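Local coordinates for protein putative thiol-disulfide oxidoreductase (Bacteroides vulgatus, PDB 4GRF) that probably acts as a thiol-disulfide oxidoreductase, this piece of the longer protein being its thioredoxin domain, and binds glutathione covalently, at residues Asp131-Asn134 with Thr135-Phe139. Sequence-based numbering, arbitrary orientation.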
ATOM      1  N   ASP A 131      -6.817 -12.840  -5.923  1.00 29.79           N
ATOM      2  CA  ASP A 131      -7.881 -12.400  -5.045  1.00 36.39           C
ATOM      3  C   ASP A 131      -7.797 -10.897  -4.865  1.00 29.76           C
ATOM      4  O   ASP A 131      -8.790 -10.210  -4.639  1.00 32.62           O
ATOM      5  CB  ASP A 131      -7.781 -13.094  -3.693  1.00 45.82           C
ATOM      6  CG  ASP A 131      -9.005 -12.872  -2.854  1.00 59.66           C
ATOM      7  OD1 ASP A 131     -10.114 -13.068  -3.396  1.00 50.89           O
ATOM      8  OD2 ASP A 131      -8.864 -12.487  -1.673  1.00 44.85           O
ATOM      9  N   LEU A 132      -6.588 -10.389  -4.991  1.00 28.31           N
ATOM     10  CA  LEU A 132      -6.349  -8.968  -4.946  1.00 26.53           C
ATOM     11  C   LEU A 132      -7.074  -8.235  -6.104  1.00 25.89           C
ATOM     12  O   LEU A 132      -7.888  -7.310  -5.889  1.00 22.16           O
ATOM     13  CB  LEU A 132      -4.843  -8.806  -4.967  1.00 32.52           C
ATOM     14  CG  LEU A 132      -4.234  -7.489  -4.625  1.00 36.67           C
ATOM     15  CD1 LEU A 132      -2.843  -7.739  -4.083  1.00 37.29           C
ATOM     16  CD2 LEU A 132      -4.239  -6.679  -5.908  1.00 35.74           C
ATOM     17  N   TYR A 133      -6.816  -8.664  -7.335  1.00 21.99           N
ATOM     18  CA  TYR A 133      -7.517  -8.140  -8.496  1.00 23.47           C
ATOM     19  C   TYR A 133      -9.038  -8.291  -8.351  1.00 20.59           C
ATOM     20  O   TYR A 133      -9.802  -7.338  -8.553  1.00 21.78           O
ATOM     21  CB  TYR A 133      -7.048  -8.894  -9.746  1.00 23.87           C
ATOM     22  CG  TYR A 133      -7.628  -8.352 -11.018  1.00 21.49           C
ATOM     23  CD1 TYR A 133      -8.904  -8.737 -11.436  1.00 29.44           C
ATOM     24  CD2 TYR A 133      -6.922  -7.458 -11.802  1.00 26.13           C
ATOM     25  CE1 TYR A 133      -9.452  -8.242 -12.591  1.00 27.09           C
ATOM     26  CE2 TYR A 133      -7.460  -6.958 -12.971  1.00 27.17           C
ATOM     27  CZ  TYR A 133      -8.718  -7.355 -13.359  1.00 33.07           C
ATOM     28  OH  TYR A 133      -9.248  -6.865 -14.514  1.00 33.30           O
ATOM     29  N   ASN A 134      -9.486  -9.495  -8.030  1.00 21.29           N
ATOM     30  CA  ASN A 134     -10.930  -9.753  -7.963  1.00 22.82           C
ATOM     31  C   ASN A 134     -11.614  -8.915  -6.892  1.00 23.96           C
ATOM     32  O   ASN A 134     -12.726  -8.435  -7.104  1.00 23.19           O
ATOM     33  CB  ASN A 134     -11.217 -11.240  -7.763  1.00 27.13           C
ATOM     34  CG  ASN A 134     -10.637 -12.088  -8.879  1.00 32.32           C
ATOM     35  OD1 ASN A 134     -10.378 -11.596  -9.986  1.00 30.91           O
ATOM     36  ND2 ASN A 134     -10.401 -13.351  -8.589  1.00 37.18           N
ATOM     37  N   THR A 135     -10.932  -8.688  -5.768  1.00 21.54           N
ATOM     38  CA  THR A 135     -11.502  -7.882  -4.696  1.00 21.40           C
ATOM     39  C   THR A 135     -11.605  -6.423  -5.102  1.00 22.01           C
ATOM     40  O   THR A 135     -12.639  -5.770  -4.888  1.00 21.42           O
ATOM     41  CB  THR A 135     -10.696  -8.024  -3.382  1.00 23.16           C
ATOM     42  OG1 THR A 135     -10.753  -9.385  -2.953  1.00 25.84           O
ATOM     43  CG2 THR A 135     -11.282  -7.125  -2.289  1.00 23.40           C
ATOM     44  N   VAL A 136     -10.565  -5.895  -5.743  1.00 19.90           N
ATOM     45  CA  VAL A 136     -10.629  -4.524  -6.187  1.00 20.30           C
ATOM     46  C   VAL A 136     -11.724  -4.368  -7.235  1.00 26.48           C
ATOM     47  O   VAL A 136     -12.470  -3.398  -7.218  1.00 21.83           O
ATOM     48  CB  VAL A 136      -9.271  -4.026  -6.735  1.00 20.56           C
ATOM     49  CG1 VAL A 136      -9.418  -2.678  -7.411  1.00 21.42           C
ATOM     50  CG2 VAL A 136      -8.253  -3.963  -5.597  1.00 21.90           C
ATOM     51  N   GLU A 137     -11.822  -5.320  -8.151  1.00 23.93           N
ATOM     52  CA  GLU A 137     -12.846  -5.258  -9.198  1.00 22.79           C
ATOM     53  C   GLU A 137     -14.245  -5.145  -8.583  1.00 21.09           C
ATOM     54  O   GLU A 137     -15.068  -4.313  -9.001  1.00 23.43           O
ATOM     55  CB  GLU A 137     -12.763  -6.515 -10.053  1.00 25.83           C
ATOM     56  CG  GLU A 137     -13.717  -6.530 -11.231  1.00 30.81           C
ATOM     57  CD  GLU A 137     -13.536  -7.780 -12.072  1.00 34.86           C
ATOM     58  OE1 GLU A 137     -13.117  -8.814 -11.514  1.00 40.38           O
ATOM     59  OE2 GLU A 137     -13.804  -7.725 -13.279  1.00 50.86           O
ATOM     60  N   LYS A 138     -14.487  -5.986  -7.588  1.00 21.80           N
ATOM     61  CA  LYS A 138     -15.752  -6.015  -6.860  1.00 24.14           C
ATOM     62  C   LYS A 138     -16.153  -4.667  -6.272  1.00 29.10           C
ATOM     63  O   LYS A 138     -17.309  -4.258  -6.362  1.00 26.09           O
ATOM     64  CB  LYS A 138     -15.669  -7.078  -5.762  1.00 27.48           C
ATOM     65  CG  LYS A 138     -16.782  -7.062  -4.729  1.00 51.09           C
ATOM     66  CD  LYS A 138     -16.468  -8.056  -3.612  1.00 62.86           C
ATOM     67  CE  LYS A 138     -17.624  -8.228  -2.634  1.00 80.75           C
ATOM     68  NZ  LYS A 138     -17.933  -6.990  -1.866  1.00 69.39           N
ATOM     69  N   PHE A 139     -15.198  -3.955  -5.690  1.00 20.15           N
ATOM     70  CA  PHE A 139     -15.499  -2.693  -5.034  1.00 22.55           C
ATOM     71  C   PHE A 139     -15.508  -1.535  -6.025  1.00 23.94           C
ATOM     72  O   PHE A 139     -16.331  -0.640  -5.939  1.00 22.75           O
ATOM     73  CB  PHE A 139     -14.492  -2.421  -3.904  1.00 20.37           C
ATOM     74  CG  PHE A 139     -14.791  -3.159  -2.643  1.00 21.52           C
ATOM     75  CD1 PHE A 139     -15.684  -2.630  -1.721  1.00 22.07           C
ATOM     76  CD2 PHE A 139     -14.176  -4.356  -2.361  1.00 18.84           C
ATOM     77  CE1 PHE A 139     -15.972  -3.307  -0.551  1.00 22.57           C
ATOM     78  CE2 PHE A 139     -14.458  -5.040  -1.189  1.00 26.19           C
ATOM     79  CZ  PHE A 139     -15.348  -4.505  -0.277  1.00 26.02           C
TER
HETATM   80  O   HOH W   1     -11.380 -10.496  -0.516  1.00 44.45           O
HETATM   81  O   HOH W   2     -14.436  -9.644  -8.962  1.00 39.63           O
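Thr135 turns its hydroxyl back along the helix onto the turn before it, where OG1 donates a hydrogen bond of 2.7 Å to Asp131 O; threonine's short side chain suits this reach. With OG1 beside its own backbone N (chi1 -62°), the residue presents two donors to one carbonyl: Thr135 N also bonds Asp131 O, at 2.9 Å, and the two arrive from opposite faces of the carbonyl plane. A water donates to OG1 and, only weakly, to Asp131 OD2, a loose link between hydroxyl and exposed carboxylate. A valine in its place would have no hydroxyl, and would probably leave Asp131 O with one donor fewer and that water without its acceptor. Helix 129-140, the C-terminal helix of this thioredoxin fold, packs against the central sheet through buried Leu132 and Val136, both touching Leu33; branched aliphatic side chains suit that face. One turn apart on another side, Tyr133 and Glu137 meet with ring and carboxylate planes 75° apart, Tyr133 CE1 lying 3.9 Å from Glu137 OE1. Tyrosine's broad ring also meets Phe58 of helix 48-58. Glutamate's extended chain suits the partly exposed flank: a second water donates to Glu137 OE1 at 3.0 Å and to Asn134 O at 2.8 Å.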